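Local coordinates for Two-component system response regulator/GGDEF domain protein (Aeromonas salmonicida, PDB 3LUF) that probably acts as a two-component response regulator that makes cyclic di-GMP from GTP through a GGDEF domain, and carries two magnesium-binding receiver domains, at residues I7-D12 with M19-I24; V51-L56 with G114-L119; D33-L38 with R42-D47; D99-M102 with S108-Y111. All coordinates share one frame; numbering follows the deposited sequence.

This piece holds two receiver domains and lacks the GGDEF domain; all four contacts lie in or beside the first. Interactions 1 and 2 pack helices 14-27 and 106-122 on neighbouring strands 6-10 and 49-55. Their centres are about 9 Å apart; L8 O is 2.7 Å from L53 N, a probable hydrogen bond. Both strands lead to one magnesium ion, bound by D12 and D55. Interaction 3 covers edge strand 31-35; I9 O and F35 N are 2.9 Å apart, a probable hydrogen bond to interaction 1. Interaction 4 lies at the other edge, sharing helix 106-122 with interaction 2 (centres about 8 Å apart). Interactions 3 and 4 (centres about 20 Å apart) do not touch.

Interaction 1: residues I7-D12 with M19-I24; sequences ILIVED and MLIQAI. Unlike the reference sequence in segment 19-24: M19 (reference Thr). With MG (magnesium ion), chain G.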
loop_
_atom_site.group_PDB
_atom_site.type_symbol
_atom_site.label_atom_id
_atom_site.label_comp_id
_atom_site.label_asym_id
_atom_site.label_seq_id
_atom_site.Cartn_x
_atom_site.Cartn_y
_atom_site.Cartn_z
ATOM N N ILE B 7 -15.646 15.797 -16.065
ATOM C CA ILE B 7 -15.314 14.572 -16.828
ATOM C C ILE B 7 -16.344 14.321 -17.916
ATOM O O ILE B 7 -17.464 14.812 -17.837
ATOM C CB ILE B 7 -15.140 13.285 -15.961
ATOM C CG1 ILE B 7 -16.450 12.917 -15.273
ATOM C CG2 ILE B 7 -13.977 13.457 -14.946
ATOM C CD1 ILE B 7 -16.673 11.465 -15.154
ATOM N N LEU B 8 -15.919 13.582 -18.930
ATOM C CA LEU B 8 -16.759 13.247 -20.079
ATOM C C LEU B 8 -16.979 11.730 -20.029
ATOM O O LEU B 8 -16.036 10.956 -19.862
ATOM C CB LEU B 8 -16.001 13.612 -21.370
ATOM C CG LEU B 8 -16.740 13.170 -22.666
ATOM C CD1 LEU B 8 -18.033 13.943 -22.749
ATOM C CD2 LEU B 8 -15.866 13.400 -23.915
ATOM N N ILE B 9 -18.225 11.330 -20.236
ATOM C CA ILE B 9 -18.588 9.910 -20.332
ATOM C C ILE B 9 -19.252 9.724 -21.679
ATOM O O ILE B 9 -20.193 10.452 -22.000
ATOM C CB ILE B 9 -19.564 9.493 -19.183
ATOM C CG1 ILE B 9 -18.895 9.693 -17.818
ATOM C CG2 ILE B 9 -19.949 7.994 -19.321
ATOM C CD1 ILE B 9 -19.877 9.452 -16.651
ATOM N N VAL B 10 -18.744 8.793 -22.476
ATOM C CA VAL B 10 -19.434 8.447 -23.734
ATOM C C VAL B 10 -19.691 6.945 -23.698
ATOM O O VAL B 10 -18.762 6.133 -23.794
ATOM C CB VAL B 10 -18.590 8.835 -24.978
ATOM C CG1 VAL B 10 -19.439 8.696 -26.236
ATOM C CG2 VAL B 10 -18.014 10.270 -24.842
ATOM N N GLU B 11 -20.957 6.596 -23.508
ATOM C CA GLU B 11 -21.364 5.218 -23.248
ATOM C C GLU B 11 -22.838 5.061 -23.627
ATOM O O GLU B 11 -23.699 5.781 -23.124
ATOM C CB GLU B 11 -21.187 4.919 -21.736
ATOM C CG GLU B 11 -21.869 3.602 -21.269
ATOM C CD GLU B 11 -21.322 2.353 -21.971
ATOM O OE1 GLU B 11 -20.182 1.970 -21.688
ATOM O OE2 GLU B 11 -22.086 1.702 -22.733
ATOM N N ASP B 12 -23.132 4.144 -24.553
ATOM C CA ASP B 12 -24.508 4.013 -25.003
ATOM C C ASP B 12 -25.373 3.104 -24.133
ATOM O O ASP B 12 -26.580 3.125 -24.282
ATOM C CB ASP B 12 -24.605 3.580 -26.491
ATOM C CG ASP B 12 -23.948 2.224 -26.763
ATOM O OD1 ASP B 12 -22.925 1.913 -26.130
ATOM O OD2 ASP B 12 -24.419 1.461 -27.657
HETATM N N MSE B 19 -25.314 4.233 -14.065
HETATM C CA MSE B 19 -24.509 3.788 -12.890
HETATM C C MSE B 19 -23.288 4.662 -12.661
HETATM O O MSE B 19 -22.969 5.038 -11.510
HETATM C CB MSE B 19 -24.028 2.350 -13.059
HETATM C CG MSE B 19 -25.096 1.347 -12.848
HETATM SE SE MSE B 19 -24.373 -0.444 -13.316
HETATM C CE MSE B 19 -25.894 -1.279 -12.502
ATOM N N LEU B 20 -22.601 4.991 -13.759
ATOM C CA LEU B 20 -21.404 5.823 -13.689
ATOM C C LEU B 20 -21.745 7.237 -13.236
ATOM O O LEU B 20 -21.064 7.795 -12.385
ATOM C CB LEU B 20 -20.722 5.878 -15.038
ATOM C CG LEU B 20 -19.887 4.681 -15.417
ATOM C CD1 LEU B 20 -19.428 4.801 -16.861
ATOM C CD2 LEU B 20 -18.675 4.493 -14.434
ATOM N N ILE B 21 -22.794 7.808 -13.810
ATOM C CA ILE B 21 -23.217 9.163 -13.416
ATOM C C ILE B 21 -23.537 9.200 -11.934
ATOM O O ILE B 21 -22.991 10.027 -11.216
ATOM C CB ILE B 21 -24.413 9.661 -14.224
ATOM C CG1 ILE B 21 -24.000 9.863 -15.696
ATOM C CG2 ILE B 21 -24.989 10.945 -13.586
ATOM C CD1 ILE B 21 -25.203 10.006 -16.653
ATOM N N GLN B 22 -24.388 8.281 -11.475
ATOM C CA GLN B 22 -24.823 8.252 -10.072
ATOM C C GLN B 22 -23.641 8.114 -9.108
ATOM O O GLN B 22 -23.545 8.848 -8.124
ATOM C CB GLN B 22 -25.813 7.110 -9.858
ATOM C CG GLN B 22 -26.381 6.966 -8.436
ATOM C CD GLN B 22 -27.282 5.741 -8.332
ATOM O OE1 GLN B 22 -27.062 4.745 -9.032
ATOM N NE2 GLN B 22 -28.306 5.804 -7.473
ATOM N N ALA B 23 -22.741 7.180 -9.405
ATOM C CA ALA B 23 -21.594 6.917 -8.537
ATOM C C ALA B 23 -20.592 8.077 -8.541
ATOM O O ALA B 23 -20.107 8.490 -7.474
ATOM C CB ALA B 23 -20.922 5.633 -8.905
ATOM N N ILE B 24 -20.290 8.616 -9.724
ATOM C CA ILE B 24 -19.292 9.682 -9.811
ATOM C C ILE B 24 -19.846 10.987 -9.170
ATOM O O ILE B 24 -19.111 11.714 -8.453
ATOM C CB ILE B 24 -18.829 9.864 -11.271
ATOM C CG1 ILE B 24 -18.024 8.642 -11.693
ATOM C CG2 ILE B 24 -17.969 11.128 -11.419
ATOM C CD1 ILE B 24 -17.768 8.552 -13.201
HETATM MG MG MG G . -21.573 0.378 -26.265
HETATM O O HOH W 1 -21.838 -0.367 -24.365
HETATM O O HOH W 2 -23.158 -0.789 -27.046
#
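I7 and I9 of strand 6-10 pack on L20, I21 and I24 of helix 14-27, within the first beta-alpha-beta unit of a receiver domain. The helix segment runs nearly antiparallel to the strand, at 159°, with the axes 10.4 Å apart. I7 and I24 meet end to end, CD1 to CD1 at 3.7 Å. I7 was modelled in two conformers, and this touch belongs to one of them. I9 covers more of the helix than I7 does, touching L20, I21 and I24. Its CG1 lies beside the backbone N and opposite the carbonyl carbon (chi1 -61°), and the extended chain carries CD1 to the helix. There I9 CD1 lies 4.0 Å from L20 CB and 4.1 Å from I24 CD1, with I21 CG1 at the margin. The contact is wholly apolar. Beyond the strand the chemistry changes. D12 OD1 binds the magnesium ion at 2.0 Å. E11 reaches the metal through a water, which donates to E11 OE2 at 2.6 Å. E11 OE1 forms a salt bridge with K103. D55 OD2 and the backbone O of T57 also bind the metal; the side chain of I9 is about 7 Å from that of D55. On the sheet, strand 6-10 is bonded to strand 31-35 on one side and strand 49-55 on the other. Helix 14-27 also packs I24 on I32 of strand 31-35 and A23 on V113 of helix 106-122.

Interaction 2: residues V51-L56 with G114-L119; sequences VALVDL and GLVHRL. With MG (magnesium ion), chain G.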
loop_
_atom_site.group_PDB
_atom_site.type_symbol
_atom_site.label_atom_id
_atom_site.label_comp_id
_atom_site.label_asym_id
_atom_site.label_seq_id
_atom_site.Cartn_x
_atom_site.Cartn_y
_atom_site.Cartn_z
ATOM N N VAL B 51 -10.602 13.974 -17.844
ATOM C CA VAL B 51 -10.476 12.665 -18.487
ATOM C C VAL B 51 -11.822 12.355 -19.098
ATOM O O VAL B 51 -12.845 12.910 -18.687
ATOM C CB VAL B 51 -10.135 11.587 -17.407
ATOM C CG1 VAL B 51 -11.289 11.502 -16.398
ATOM C CG2 VAL B 51 -9.717 10.214 -18.016
ATOM N N ALA B 52 -11.805 11.461 -20.081
ATOM C CA ALA B 52 -13.042 10.920 -20.661
ATOM C C ALA B 52 -13.105 9.420 -20.408
ATOM O O ALA B 52 -12.110 8.740 -20.592
ATOM C CB ALA B 52 -13.035 11.180 -22.176
ATOM N N LEU B 53 -14.283 8.910 -20.018
ATOM C CA LEU B 53 -14.486 7.452 -19.910
ATOM C C LEU B 53 -15.197 7.073 -21.193
ATOM O O LEU B 53 -16.275 7.599 -21.460
ATOM C CB LEU B 53 -15.373 7.116 -18.727
ATOM C CG LEU B 53 -14.786 7.622 -17.398
ATOM C CD1 LEU B 53 -15.752 7.224 -16.267
ATOM C CD2 LEU B 53 -13.413 7.031 -17.165
ATOM N N VAL B 54 -14.556 6.239 -21.989
ATOM C CA VAL B 54 -14.952 6.010 -23.382
ATOM C C VAL B 54 -15.267 4.546 -23.652
ATOM O O VAL B 54 -14.375 3.674 -23.571
ATOM C CB VAL B 54 -13.865 6.524 -24.381
ATOM C CG1 VAL B 54 -14.341 6.364 -25.874
ATOM C CG2 VAL B 54 -13.527 8.004 -24.098
ATOM N N ASP B 55 -16.531 4.293 -24.045
ATOM C CA ASP B 55 -16.977 2.986 -24.529
ATOM C C ASP B 55 -16.407 2.660 -25.937
ATOM O O ASP B 55 -16.285 3.554 -26.802
ATOM C CB ASP B 55 -18.506 2.975 -24.528
ATOM C CG ASP B 55 -19.116 1.657 -25.003
ATOM O OD1 ASP B 55 -18.576 0.551 -24.767
ATOM O OD2 ASP B 55 -20.186 1.750 -25.594
ATOM N N LEU B 56 -16.027 1.388 -26.136
ATOM C CA LEU B 56 -15.565 0.931 -27.453
ATOM C C LEU B 56 -16.724 0.545 -28.369
ATOM O O LEU B 56 -16.539 0.470 -29.586
ATOM C CB LEU B 56 -14.554 -0.222 -27.343
ATOM C CG LEU B 56 -13.415 -0.064 -26.326
ATOM C CD1 LEU B 56 -12.607 -1.345 -26.241
ATOM C CD2 LEU B 56 -12.517 1.098 -26.727
ATOM N N GLY B 114 -13.084 5.735 -8.060
ATOM C CA GLY B 114 -11.848 6.024 -7.352
ATOM C C GLY B 114 -10.800 6.586 -8.271
ATOM O O GLY B 114 -10.071 7.476 -7.884
ATOM N N LEU B 115 -10.754 6.093 -9.506
ATOM C CA LEU B 115 -9.757 6.555 -10.467
ATOM C C LEU B 115 -9.966 8.023 -10.808
ATOM O O LEU B 115 -9.013 8.807 -10.759
ATOM C CB LEU B 115 -9.856 5.754 -11.750
ATOM C CG LEU B 115 -8.920 6.149 -12.891
ATOM C CD1 LEU B 115 -7.468 6.169 -12.491
ATOM C CD2 LEU B 115 -9.123 5.197 -14.076
ATOM N N VAL B 116 -11.188 8.398 -11.155
ATOM C CA VAL B 116 -11.389 9.793 -11.642
ATOM C C VAL B 116 -11.214 10.806 -10.512
ATOM O O VAL B 116 -10.771 11.942 -10.737
ATOM C CB VAL B 116 -12.733 10.015 -12.402
ATOM C CG1 VAL B 116 -12.737 9.107 -13.675
ATOM C CG2 VAL B 116 -13.959 9.779 -11.489
ATOM N N HIS B 117 -11.560 10.382 -9.304
ATOM C CA HIS B 117 -11.332 11.204 -8.117
ATOM C C HIS B 117 -9.821 11.414 -7.922
ATOM O O HIS B 117 -9.350 12.532 -7.708
ATOM C CB HIS B 117 -12.028 10.540 -6.926
ATOM C CG HIS B 117 -11.805 11.217 -5.607
ATOM N ND1 HIS B 117 -12.406 12.413 -5.261
ATOM C CD2 HIS B 117 -11.116 10.814 -4.519
ATOM C CE1 HIS B 117 -12.075 12.725 -4.021
ATOM N NE2 HIS B 117 -11.290 11.772 -3.550
ATOM N N ARG B 118 -9.052 10.343 -8.028
ATOM C CA ARG B 118 -7.631 10.440 -7.947
ATOM C C ARG B 118 -7.053 11.282 -9.084
ATOM O O ARG B 118 -6.158 12.118 -8.861
ATOM C CB ARG B 118 -7.085 8.991 -8.018
ATOM C CG ARG B 118 -5.692 8.781 -7.630
ATOM C CD ARG B 118 -5.451 9.013 -6.130
ATOM N NE ARG B 118 -4.902 10.348 -5.929
ATOM C CZ ARG B 118 -5.028 11.042 -4.798
ATOM N NH1 ARG B 118 -4.447 12.229 -4.700
ATOM N NH2 ARG B 118 -5.712 10.541 -3.754
ATOM N N LEU B 119 -7.513 11.062 -10.319
ATOM C CA LEU B 119 -6.959 11.846 -11.438
ATOM C C LEU B 119 -7.210 13.327 -11.255
ATOM O O LEU B 119 -6.329 14.131 -11.525
ATOM C CB LEU B 119 -7.584 11.411 -12.791
ATOM C CG LEU B 119 -7.160 10.001 -13.227
ATOM C CD1 LEU B 119 -8.022 9.579 -14.462
ATOM C CD2 LEU B 119 -5.688 9.859 -13.564
HETATM MG MG MG G . -21.573 0.378 -26.265
HETATM O O HOH W 2 -23.158 -0.789 -27.046
HETATM O O HOH W 1 -21.838 -0.367 -24.365
#
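V51 and V116 cross at about a right angle, with V51 CG1 3.9 Å from V116 CG1. V51 meets L119 at a similar angle, but through its other branch: V51 CG2 is 4.0 Å from L119 CD1. The two methyls are divided by the torsion of V51. CG1 stands between the backbone N and the carbonyl carbon (chi1 62°), while CG2 is opposite the N. CG1 reaches V116 and CG2 reaches L119, three residues on in the helix. L53 comes in at a slant. Its extended chain brings CD2 to V116 CG1 at 4.1 Å, where V51 also touches. One valine methyl on the helix therefore serves two strand residues. All four side chains are buried and apolar. The strand and helix segments run nearly antiparallel, crossing at 163° with axes 10.3 Å apart. Further along the strand D55, the predicted phosphorylation site, binds the magnesium ion through OD2 at 2.1 Å; its OD1 pairs with K103. On the helix, R118 forms a salt bridge with E247 of helix 232-248. The central strand covered by the last helix of this domain, with the predicted acceptor aspartate near the C-terminal end of the strand, is the pattern of the CheY-like receiver fold.

Interaction 3: residues D33-L38 with R42-D47; sequences DAFDTL and RHCQGD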
loop_
_atom_site.group_PDB
_atom_site.type_symbol
_atom_site.label_atom_id
_atom_site.label_comp_id
_atom_site.label_asym_id
_atom_site.label_seq_id
_atom_site.Cartn_x
_atom_site.Cartn_y
_atom_site.Cartn_z
ATOM N N ASP B 33 -20.360 15.525 -17.954
ATOM C CA ASP B 33 -21.101 15.546 -19.217
ATOM C C ASP B 33 -21.119 14.123 -19.763
ATOM O O ASP B 33 -20.054 13.543 -20.027
ATOM C CB ASP B 33 -20.412 16.463 -20.227
ATOM C CG ASP B 33 -20.551 17.943 -19.874
ATOM O OD1 ASP B 33 -21.569 18.334 -19.267
ATOM O OD2 ASP B 33 -19.641 18.717 -20.229
ATOM N N ALA B 34 -22.321 13.583 -19.987
ATOM C CA ALA B 34 -22.442 12.197 -20.436
ATOM C C ALA B 34 -23.326 12.072 -21.676
ATOM O O ALA B 34 -24.441 12.607 -21.701
ATOM C CB ALA B 34 -23.021 11.310 -19.310
ATOM N N PHE B 35 -22.833 11.328 -22.661
ATOM C CA PHE B 35 -23.537 11.175 -23.934
ATOM C C PHE B 35 -23.592 9.736 -24.350
ATOM O O PHE B 35 -22.745 8.928 -23.946
ATOM C CB PHE B 35 -22.846 12.004 -25.029
ATOM C CG PHE B 35 -22.688 13.422 -24.662
ATOM C CD1 PHE B 35 -23.788 14.287 -24.743
ATOM C CD2 PHE B 35 -21.453 13.901 -24.169
ATOM C CE1 PHE B 35 -23.663 15.614 -24.347
ATOM C CE2 PHE B 35 -21.313 15.222 -23.782
ATOM C CZ PHE B 35 -22.419 16.085 -23.863
ATOM N N ASP B 36 -24.618 9.402 -25.132
ATOM C CA ASP B 36 -24.731 8.044 -25.654
ATOM C C ASP B 36 -24.117 7.818 -27.036
ATOM O O ASP B 36 -24.178 6.711 -27.536
ATOM C CB ASP B 36 -26.205 7.552 -25.631
ATOM C CG ASP B 36 -27.143 8.382 -26.510
ATOM O OD1 ASP B 36 -26.711 9.339 -27.191
ATOM O OD2 ASP B 36 -28.350 8.044 -26.523
ATOM N N THR B 37 -23.530 8.864 -27.646
ATOM C CA THR B 37 -22.857 8.723 -28.928
ATOM C C THR B 37 -21.663 9.669 -28.926
ATOM O O THR B 37 -21.621 10.646 -28.155
ATOM C CB THR B 37 -23.741 9.193 -30.123
ATOM O OG1 THR B 37 -24.092 10.565 -29.919
ATOM C CG2 THR B 37 -25.003 8.349 -30.233
ATOM N N LEU B 38 -20.701 9.354 -29.768
ATOM C CA LEU B 38 -19.540 10.202 -29.961
ATOM C C LEU B 38 -19.992 11.579 -30.473
ATOM O O LEU B 38 -19.456 12.598 -30.028
ATOM C CB LEU B 38 -18.546 9.509 -30.878
ATOM C CG LEU B 38 -17.314 10.317 -31.333
ATOM C CD1 LEU B 38 -16.488 10.687 -30.088
ATOM C CD2 LEU B 38 -16.505 9.511 -32.321
ATOM N N ARG B 42 -19.273 16.160 -29.608
ATOM C CA ARG B 42 -18.561 16.837 -30.720
ATOM C C ARG B 42 -17.920 18.157 -30.247
ATOM O O ARG B 42 -16.795 18.485 -30.656
ATOM C CB ARG B 42 -19.531 17.065 -31.896
ATOM C CG ARG B 42 -18.949 17.793 -33.130
ATOM C CD ARG B 42 -17.931 16.939 -33.842
ATOM N NE ARG B 42 -17.313 17.631 -34.985
ATOM C CZ ARG B 42 -16.391 18.593 -34.893
ATOM N NH1 ARG B 42 -15.954 19.037 -33.709
ATOM N NH2 ARG B 42 -15.904 19.131 -35.997
ATOM N N HIS B 43 -18.623 18.877 -29.373
ATOM C CA HIS B 43 -18.127 20.138 -28.780
ATOM C C HIS B 43 -17.014 19.981 -27.742
ATOM O O HIS B 43 -16.330 20.953 -27.410
ATOM C CB HIS B 43 -19.275 20.932 -28.137
ATOM C CG HIS B 43 -19.952 20.210 -27.001
ATOM N ND1 HIS B 43 -20.696 19.059 -27.183
ATOM C CD2 HIS B 43 -19.992 20.472 -25.669
ATOM C CE1 HIS B 43 -21.173 18.654 -26.018
ATOM N NE2 HIS B 43 -20.755 19.490 -25.082
ATOM N N CYS B 44 -16.818 18.776 -27.226
ATOM C CA CYS B 44 -15.905 18.582 -26.097
ATOM C C CYS B 44 -14.415 18.778 -26.413
ATOM O O CYS B 44 -13.853 18.136 -27.316
ATOM C CB CYS B 44 -16.194 17.230 -25.423
ATOM S SG CYS B 44 -17.924 17.068 -24.916
ATOM N N GLN B 45 -13.782 19.654 -25.633
ATOM C CA GLN B 45 -12.398 20.070 -25.842
ATOM C C GLN B 45 -11.498 19.548 -24.725
ATOM O O GLN B 45 -11.872 19.582 -23.552
ATOM C CB GLN B 45 -12.329 21.596 -25.886
ATOM N N GLY B 46 -10.309 19.093 -25.090
ATOM C CA GLY B 46 -9.328 18.626 -24.111
ATOM C C GLY B 46 -9.091 19.538 -22.918
ATOM O O GLY B 46 -8.863 19.057 -21.801
ATOM N N ASP B 47 -9.162 20.854 -23.127
ATOM C CA ASP B 47 -8.878 21.784 -22.032
ATOM C C ASP B 47 -9.970 21.931 -20.960
ATOM O O ASP B 47 -9.711 22.516 -19.917
ATOM C CB ASP B 47 -8.358 23.164 -22.549
ATOM C CG ASP B 47 -9.396 23.951 -23.359
ATOM O OD1 ASP B 47 -10.607 23.770 -23.163
ATOM O OD2 ASP B 47 -8.992 24.803 -24.188
#
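D33 OD2 is held by a hydrogen bond with Y49 OH and by a long, weak ion pair with K6 NZ. Across the contact it also lies 5.0 Å from H43 NE2, too far for a bond. The actual touching is done by F35, two residues on along the same edge strand. F35 CG lies beside its backbone N and opposite the carbonyl carbon (chi1 -54°), which points the ring toward H43 and C44 of the loop before strand 49-55. The far end of the ring meets H43. F35 CZ is 3.6 Å from H43 CE1 and sits at the edge of the imidazole, in its plane. The two rings are turned almost square, at 87°, with centroids 5.6 Å apart. Seen from the phenyl ring the approach is oblique. C44 SG stands 3.7 Å above the plane of the H43 ring, offset toward its rim. The same sulfur reaches F35: C44 SG is 4.0 Å from F35 CE2 and 62° off the normal of that ring. This is an oblique sulfur-aromatic contact. C44 is buried and also packs on L8 of strand 6-10, whereas H43 is at the surface. Nearby, L38 N is hydrogen-bonded to D60 OD1, which ties the turn after the strand to another loop. The contact relies on dispersion and weak ring polarity rather than on directed bonds. The carboxylate of D33 could favour a protonated H43, though the charge is not seen.

Interaction 4: residues D99-M102 with S108-Y111; sequences DYVM and SLQY
Y111 OH donates to D99 OD2 at 2.7 Å; the oxygen receives it on its syn lone pair. D99 OD2 lies at the ring edge, in its plane, and the carboxylate plane is turned 85° from the ring. Q236 of the same chain also bonds OD2. V101 CG2 reaches the ring edge too, 3.9 Å from Y111 CD2. Y111 can span this distance because its CG lies opposite the backbone N (chi1 -179°), extending the ring from the helix to the strand. V101 CG1 packs on the backbone O of S108. With the D99-Y111 bond, V101, M102 and S108 form the tight core. It joins edge strand 99-102 to helix 106-122 of the receiver fold, part of the face that many receiver domains use for pairing. Here K219 of the second subunit meets that face: it makes a salt bridge with D99 OD1 and a cation-pi contact with Y100. The M102-S108 end is buried and close, but its bonding is undecided. M102 O lies 2.8 Å from S108 OG, yet the serine proton may go instead to D104 OD1. A water takes a bond from M102 N at 2.9 Å. The looser, solvent side is at Q110 and the partly exposed Y111. Q110 is partly exposed, its CB points away from the strand, and its amide is hydrogen-bonded to Q27 and R106.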
loop_
_atom_site.group_PDB
_atom_site.type_symbol
_atom_site.label_atom_id
_atom_site.label_comp_id
_atom_site.label_asym_id
_atom_site.label_seq_id
_atom_site.Cartn_x
_atom_site.Cartn_y
_atom_site.Cartn_z
ATOM N N ASP B 99 -5.751 4.276 -18.903
ATOM C CA ASP B 99 -6.078 3.081 -18.131
ATOM C C ASP B 99 -7.367 2.518 -18.732
ATOM O O ASP B 99 -7.907 3.087 -19.684
ATOM C CB ASP B 99 -6.240 3.482 -16.649
ATOM C CG ASP B 99 -6.175 2.298 -15.680
ATOM O OD1 ASP B 99 -5.964 1.136 -16.117
ATOM O OD2 ASP B 99 -6.320 2.552 -14.454
ATOM N N TYR B 100 -7.840 1.391 -18.213
ATOM C CA TYR B 100 -9.165 0.905 -18.579
ATOM C C TYR B 100 -9.941 0.509 -17.336
ATOM O O TYR B 100 -9.358 0.257 -16.276
ATOM C CB TYR B 100 -9.102 -0.275 -19.569
ATOM C CG TYR B 100 -8.400 -1.487 -19.021
ATOM C CD1 TYR B 100 -9.121 -2.561 -18.491
ATOM C CD2 TYR B 100 -6.997 -1.553 -19.019
ATOM C CE1 TYR B 100 -8.454 -3.674 -17.992
ATOM C CE2 TYR B 100 -6.334 -2.653 -18.515
ATOM C CZ TYR B 100 -7.055 -3.698 -18.002
ATOM O OH TYR B 100 -6.364 -4.777 -17.505
ATOM N N VAL B 101 -11.259 0.458 -17.494
ATOM C CA VAL B 101 -12.184 0.104 -16.427
ATOM C C VAL B 101 -13.006 -1.056 -16.934
ATOM O O VAL B 101 -13.533 -1.012 -18.053
ATOM C CB VAL B 101 -13.120 1.287 -16.072
ATOM C CG1 VAL B 101 -14.195 0.881 -15.060
ATOM C CG2 VAL B 101 -12.306 2.432 -15.494
HETATM N N MSE B 102 -13.085 -2.123 -16.145
HETATM C CA MSE B 102 -13.994 -3.208 -16.503
HETATM C C MSE B 102 -15.433 -2.809 -16.220
HETATM O O MSE B 102 -15.716 -2.247 -15.143
HETATM C CB MSE B 102 -13.645 -4.475 -15.707
HETATM C CG MSE B 102 -12.251 -5.002 -15.954
HETATM SE SE MSE B 102 -11.878 -5.524 -17.818
HETATM C CE MSE B 102 -13.361 -6.659 -18.251
ATOM N N SER B 108 -17.197 -3.715 -10.553
ATOM C CA SER B 108 -16.011 -3.412 -11.343
ATOM C C SER B 108 -16.045 -1.936 -11.805
ATOM O O SER B 108 -15.012 -1.273 -11.854
ATOM C CB SER B 108 -15.795 -4.416 -12.467
ATOM O OG SER B 108 -16.727 -4.257 -13.507
ATOM N N LEU B 109 -17.234 -1.428 -12.105
ATOM C CA LEU B 109 -17.384 0.002 -12.459
ATOM C C LEU B 109 -16.911 0.915 -11.371
ATOM O O LEU B 109 -16.441 2.012 -11.644
ATOM C CB LEU B 109 -18.858 0.342 -12.752
ATOM C CG LEU B 109 -19.388 0.018 -14.108
ATOM C CD1 LEU B 109 -20.899 0.436 -14.065
ATOM C CD2 LEU B 109 -18.596 0.722 -15.271
ATOM N N GLN B 110 -17.036 0.472 -10.122
ATOM C CA GLN B 110 -16.612 1.268 -9.002
ATOM C C GLN B 110 -15.139 1.688 -9.138
ATOM O O GLN B 110 -14.762 2.743 -8.659
ATOM C CB GLN B 110 -16.851 0.509 -7.691
ATOM C CG GLN B 110 -16.662 1.325 -6.452
ATOM C CD GLN B 110 -17.621 2.497 -6.351
ATOM O OE1 GLN B 110 -18.716 2.495 -6.931
ATOM N NE2 GLN B 110 -17.219 3.496 -5.610
ATOM N N TYR B 111 -14.311 0.865 -9.784
ATOM C CA TYR B 111 -12.915 1.248 -10.040
ATOM C C TYR B 111 -12.803 2.644 -10.716
ATOM O O TYR B 111 -11.916 3.449 -10.387
ATOM C CB TYR B 111 -12.198 0.183 -10.886
ATOM C CG TYR B 111 -10.752 0.476 -11.185
ATOM C CD1 TYR B 111 -9.730 0.102 -10.290
ATOM C CD2 TYR B 111 -10.391 1.124 -12.361
ATOM C CE1 TYR B 111 -8.363 0.386 -10.583
ATOM C CE2 TYR B 111 -9.067 1.404 -12.653
ATOM C CZ TYR B 111 -8.065 1.044 -11.766
ATOM O OH TYR B 111 -6.776 1.341 -12.112
HETATM O O HOH W 3 -12.796 -2.117 -13.278
#